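PDB 5CGZ: 4-oxalmesaconate hydratase from Pseudomonas putida, which catalyses the zinc-dependent addition of water to 4-carboxy-2-hydroxymuconate in the gallate degradation pathway, giving 4-carboxy-4-hydroxy-2-oxoadipate. Local coordinates for the interface of chains A and B. Residues are numbered along the deposited sequence; one frame, centred on the assembly and turned at random. Chains: chain A/B, 4-oxalmesaconate hydratase.

Contact 1: the interface of chains A and B. Residues chain A 172-174, 210, 214, 220, 222; chain B 235-236.
B:Val235 and B:Thr236 dock beside A:Phe172 to A:Asp174 as a parallel intermolecular β-ladder, strand 234-236 of one subunit against strand 171-174 of its neighbour in this hexameric hydratase of the MshB deacetylase family. Main-chain bonds fix the register of the two strands: B:Thr236 N donates to A:Phe172 O at 2.8 Å, and A:Asp174 N to B:Thr236 O at 3.0 Å. B:Thr236 is thus gripped through both its amide and its carbonyl, and the CD1 methyl of A:Leu173 lies 3.5 Å from the carbonyl oxygen O of B:Thr236.

The principal side chain is B:Val235, whose two branches pack among A:Ala210, A:Val214 and A:Ile222. Its CG1 stands opposite the backbone nitrogen (chi1 179°), which leaves CG2 on the nitrogen side, directed at the end of helix 193-212. There B:Val235 CG2 lies 3.5 Å from A:Ala210 O. A:Val214 crosses it at about a right angle, its CG1 methyl 3.6 Å from B:Val235 CG2. The other branch, CG1, meets A:Ile222 CD1 tip to tip at the margin of van der Waals contact. A β-branched valine suits this place: it is at home in an extended strand, and it turns one methyl to the helix end and the other toward A:Ile222 and A:Arg220, with A:Val214 CG1 near both. The small side chain of A:Ala210 probably leaves room for the valine to come close to the helix backbone.

A:Arg220 runs antiparallel alongside B:Val235. A bend at chi3 (66°) turns its guanidinium toward the incoming strand, where A:Arg220 NH2 is 2.9 Å from water 1. Water 1 also lies 2.8 Å from B:Val235 O, so the arginine serves a strand carbonyl indirectly. Behind the ladder, the A:Phe172 ring points into its own subunit and lays one face near the rim over the backbone nitrogen of A:Ala210, which is likely to help set the strand against the helix.

Contact 2: the interface of chains A and B. Residues chain A 233-236; chain B 170-172.
Another parallel β-ladder joins the chains here, with A:Pro233 and strand 234-236 running beside B:Asp170 and the start of strand 171-174. A:Arg234 pairs with B:Thr171, and its backbone is bonded on both sides of that partner. A:Arg234 N donates to B:Asp170 O at 3.0 Å, from above the carbonyl plane, off a lone pair. By contrast, B:Phe172 N meets A:Arg234 O at 2.8 Å in a nearly straight bond, 173° at the hydrogen.

The arginine side chain lies alongside B:Thr171, both pointing the same way. Its CG sits between the backbone nitrogen and the carbonyl carbon (chi1 69°), and from there to NE the chain is extended, carrying the guanidinium past the threonine. Water 2 lies 3.2 Å from A:Arg234 NE and 3.1 Å from A:Arg234 NH2, and it reaches B:Thr171 OG1 as well. That hydroxyl donates to the carboxylate oxygen OD1 of its own neighbour, B:Asp170, so a chain of polar contacts, long at the water, leads from the guanidinium to the carboxylate. A:Arg234 NE and B:Asp170 OD1 are 5.6 Å apart, not in contact, though their opposite charges may attract weakly. If A:Arg234 were an alanine, water 2 would lose its guanidinium partners, and the hydroxyl of B:Thr171 would probably be left without its water-mediated link across the interface.

Threonine serves two purposes at B:Thr171: the hydroxyl faces this chain, while the CG2 methyl of B:Thr171 packs 3.8 Å from the CG2 methyl of A:Thr236. Proline at A:Pro233 brings a rigid apolar surface and, lacking an amide hydrogen, makes no demand for a partner just before the ladder starts. Its ring lies side by side with B:Phe172, where the CG carbon of A:Pro233 is 3.7 Å from the ring carbon CE2 of B:Phe172.

Contact 1: the interface of chains A and B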
loop_
_atom_site.group_PDB
_atom_site.type_symbol
_atom_site.label_atom_id
_atom_site.label_comp_id
_atom_site.label_asym_id
_atom_site.label_seq_id
_atom_site.Cartn_x
_atom_site.Cartn_y
_atom_site.Cartn_z
ATOM N N PHE A 172 13.647 15.804 6.376
ATOM C CA PHE A 172 13.582 17.253 6.179
ATOM C C PHE A 172 14.965 17.867 6.281
ATOM O O PHE A 172 15.681 17.671 7.272
ATOM C CB PHE A 172 12.655 17.933 7.199
ATOM C CG PHE A 172 11.197 17.685 6.956
ATOM C CD1 PHE A 172 10.578 18.191 5.823
ATOM C CD2 PHE A 172 10.441 16.963 7.867
ATOM C CE1 PHE A 172 9.223 17.965 5.589
ATOM C CE2 PHE A 172 9.089 16.739 7.651
ATOM C CZ PHE A 172 8.479 17.236 6.504
ATOM N N LEU A 173 15.328 18.614 5.249
ATOM C CA LEU A 173 16.588 19.337 5.223
ATOM C C LEU A 173 16.327 20.784 5.618
ATOM O O LEU A 173 15.569 21.479 4.947
ATOM C CB LEU A 173 17.227 19.267 3.833
ATOM C CG LEU A 173 18.628 19.862 3.691
ATOM C CD1 LEU A 173 19.656 18.997 4.439
ATOM C CD2 LEU A 173 19.003 20.021 2.212
ATOM N N ASP A 174 16.943 21.230 6.709
ATOM C CA ASP A 174 16.781 22.610 7.156
ATOM C C ASP A 174 17.598 23.528 6.264
ATOM O O ASP A 174 18.826 23.526 6.324
ATOM C CB ASP A 174 17.210 22.763 8.618
ATOM C CG ASP A 174 16.976 24.168 9.155
ATOM O OD1 ASP A 174 16.509 25.042 8.391
ATOM O OD2 ASP A 174 17.271 24.400 10.350
ATOM N N ALA A 210 8.967 20.423 9.831
ATOM C CA ALA A 210 10.273 20.009 10.329
ATOM C C ALA A 210 10.441 20.438 11.791
ATOM O O ALA A 210 10.888 19.654 12.634
ATOM C CB ALA A 210 11.392 20.595 9.460
ATOM N N VAL A 214 11.082 18.220 15.527
ATOM C CA VAL A 214 12.190 18.304 16.486
ATOM C C VAL A 214 11.701 18.787 17.849
ATOM O O VAL A 214 12.488 18.942 18.773
ATOM C CB VAL A 214 13.330 19.241 16.013
ATOM C CG1 VAL A 214 13.885 18.780 14.673
ATOM C CG2 VAL A 214 12.852 20.699 15.942
ATOM N N ARG A 220 15.494 25.594 18.271
ATOM C CA ARG A 220 15.994 25.570 16.899
ATOM C C ARG A 220 15.113 26.447 16.016
ATOM O O ARG A 220 13.885 26.448 16.138
ATOM C CB ARG A 220 16.061 24.138 16.356
ATOM C CG ARG A 220 17.077 23.278 17.088
ATOM C CD ARG A 220 17.054 21.828 16.633
ATOM N NE ARG A 220 17.494 21.682 15.245
ATOM C CZ ARG A 220 17.602 20.512 14.613
ATOM N NH1 ARG A 220 17.303 19.378 15.239
ATOM N NH2 ARG A 220 18.009 20.476 13.357
ATOM N N ILE A 222 13.900 26.777 12.793
ATOM C CA ILE A 222 13.705 26.121 11.504
ATOM C C ILE A 222 12.548 26.787 10.775
ATOM O O ILE A 222 11.384 26.585 11.125
ATOM C CB ILE A 222 13.453 24.613 11.672
ATOM C CG1 ILE A 222 14.591 23.984 12.490
ATOM C CG2 ILE A 222 13.342 23.950 10.312
ATOM C CD1 ILE A 222 14.374 22.510 12.851
ATOM N N VAL B 235 15.041 15.133 10.789
ATOM C CA VAL B 235 15.406 16.491 10.410
ATOM C C VAL B 235 16.920 16.604 10.422
ATOM O O VAL B 235 17.560 16.226 11.401
ATOM C CB VAL B 235 14.810 17.532 11.371
ATOM C CG1 VAL B 235 15.227 18.946 10.951
ATOM C CG2 VAL B 235 13.293 17.402 11.425
ATOM N N THR B 236 17.494 17.118 9.345
ATOM C CA THR B 236 18.944 17.137 9.226
ATOM C C THR B 236 19.452 18.337 8.428
ATOM O O THR B 236 18.672 19.066 7.801
ATOM C CB THR B 236 19.453 15.838 8.554
ATOM O OG1 THR B 236 20.882 15.819 8.577
ATOM C CG2 THR B 236 18.968 15.742 7.094
HETATM O O HOH W 1 19.327 17.996 12.747
#

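Contact 2: the interface of chains A and B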
loop_
_atom_site.group_PDB
_atom_site.type_symbol
_atom_site.label_atom_id
_atom_site.label_comp_id
_atom_site.label_asym_id
_atom_site.label_seq_id
_atom_site.Cartn_x
_atom_site.Cartn_y
_atom_site.Cartn_z
ATOM N N PRO A 233 17.697 2.443 2.676
ATOM C CA PRO A 233 17.896 2.515 4.126
ATOM C C PRO A 233 19.220 3.202 4.452
ATOM O O PRO A 233 20.228 2.937 3.797
ATOM C CB PRO A 233 17.921 1.043 4.550
ATOM C CG PRO A 233 18.382 0.306 3.307
ATOM C CD PRO A 233 17.747 1.054 2.169
ATOM N N ARG A 234 19.230 4.073 5.447
ATOM C CA ARG A 234 20.481 4.708 5.832
ATOM C C ARG A 234 21.194 3.849 6.880
ATOM O O ARG A 234 20.566 3.042 7.559
ATOM C CB ARG A 234 20.233 6.119 6.368
ATOM C CG ARG A 234 19.517 6.130 7.690
ATOM C CD ARG A 234 19.183 7.555 8.143
ATOM N NE ARG A 234 18.449 7.518 9.404
ATOM C CZ ARG A 234 18.942 7.921 10.570
ATOM N NH1 ARG A 234 20.176 8.410 10.642
ATOM N NH2 ARG A 234 18.197 7.837 11.666
ATOM N N VAL A 235 22.508 4.022 6.987
ATOM C CA VAL A 235 23.328 3.268 7.926
ATOM C C VAL A 235 23.938 4.239 8.920
ATOM O O VAL A 235 24.526 5.243 8.523
ATOM C CB VAL A 235 24.449 2.495 7.214
ATOM C CG1 VAL A 235 25.298 1.727 8.234
ATOM C CG2 VAL A 235 23.867 1.554 6.167
ATOM N N THR A 236 23.804 3.949 10.206
ATOM C CA THR A 236 24.246 4.895 11.220
ATOM C C THR A 236 24.738 4.205 12.491
ATOM O O THR A 236 24.567 2.992 12.669
ATOM C CB THR A 236 23.100 5.870 11.591
ATOM O OG1 THR A 236 23.598 6.873 12.480
ATOM C CG2 THR A 236 21.934 5.124 12.270
ATOM N N ASP B 170 14.280 1.057 7.498
ATOM C CA ASP B 170 14.760 2.215 6.742
ATOM C C ASP B 170 16.048 2.738 7.391
ATOM O O ASP B 170 16.676 3.683 6.904
ATOM C CB ASP B 170 13.693 3.320 6.670
ATOM C CG ASP B 170 13.215 3.777 8.055
ATOM O OD1 ASP B 170 14.047 4.019 8.948
ATOM O OD2 ASP B 170 11.997 3.890 8.257
ATOM N N THR B 171 16.439 2.102 8.490
ATOM C CA THR B 171 17.624 2.519 9.243
ATOM C C THR B 171 18.382 1.285 9.722
ATOM O O THR B 171 17.798 0.413 10.354
ATOM C CB THR B 171 17.236 3.399 10.458
ATOM O OG1 THR B 171 16.528 4.557 10.004
ATOM C CG2 THR B 171 18.473 3.852 11.259
ATOM N N PHE B 172 19.671 1.193 9.397
ATOM C CA PHE B 172 20.518 0.142 9.964
ATOM C C PHE B 172 21.486 0.728 10.975
ATOM O O PHE B 172 22.232 1.669 10.676
ATOM C CB PHE B 172 21.315 -0.604 8.883
ATOM C CG PHE B 172 20.483 -1.524 8.042
ATOM C CD1 PHE B 172 19.892 -2.647 8.602
ATOM C CD2 PHE B 172 20.305 -1.279 6.688
ATOM C CE1 PHE B 172 19.117 -3.508 7.827
ATOM C CE2 PHE B 172 19.543 -2.133 5.903
ATOM C CZ PHE B 172 18.942 -3.248 6.477
HETATM O O HOH W 2 15.397 7.593 10.398
#

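Contact 1 and contact 2, their C-alpha centres about 18 Å apart, belong to one two-fold symmetric interface and use the same two strands with the chains exchanged. A:Phe172, B:Val235 and B:Thr236 of contact 1 recur as B:Phe172, A:Val235 and A:Thr236 in contact 2. Contact 2 shows the beginning of the ladder and its polar flank, contact 1 its far end and the packing round the valine; symmetry gives each subunit pair both features twice. This reciprocal pairing of strand 234-236 with strand 171-174 probably makes the dimer a firm building unit of the hexamer, held by main-chain bonds and finished by side chains.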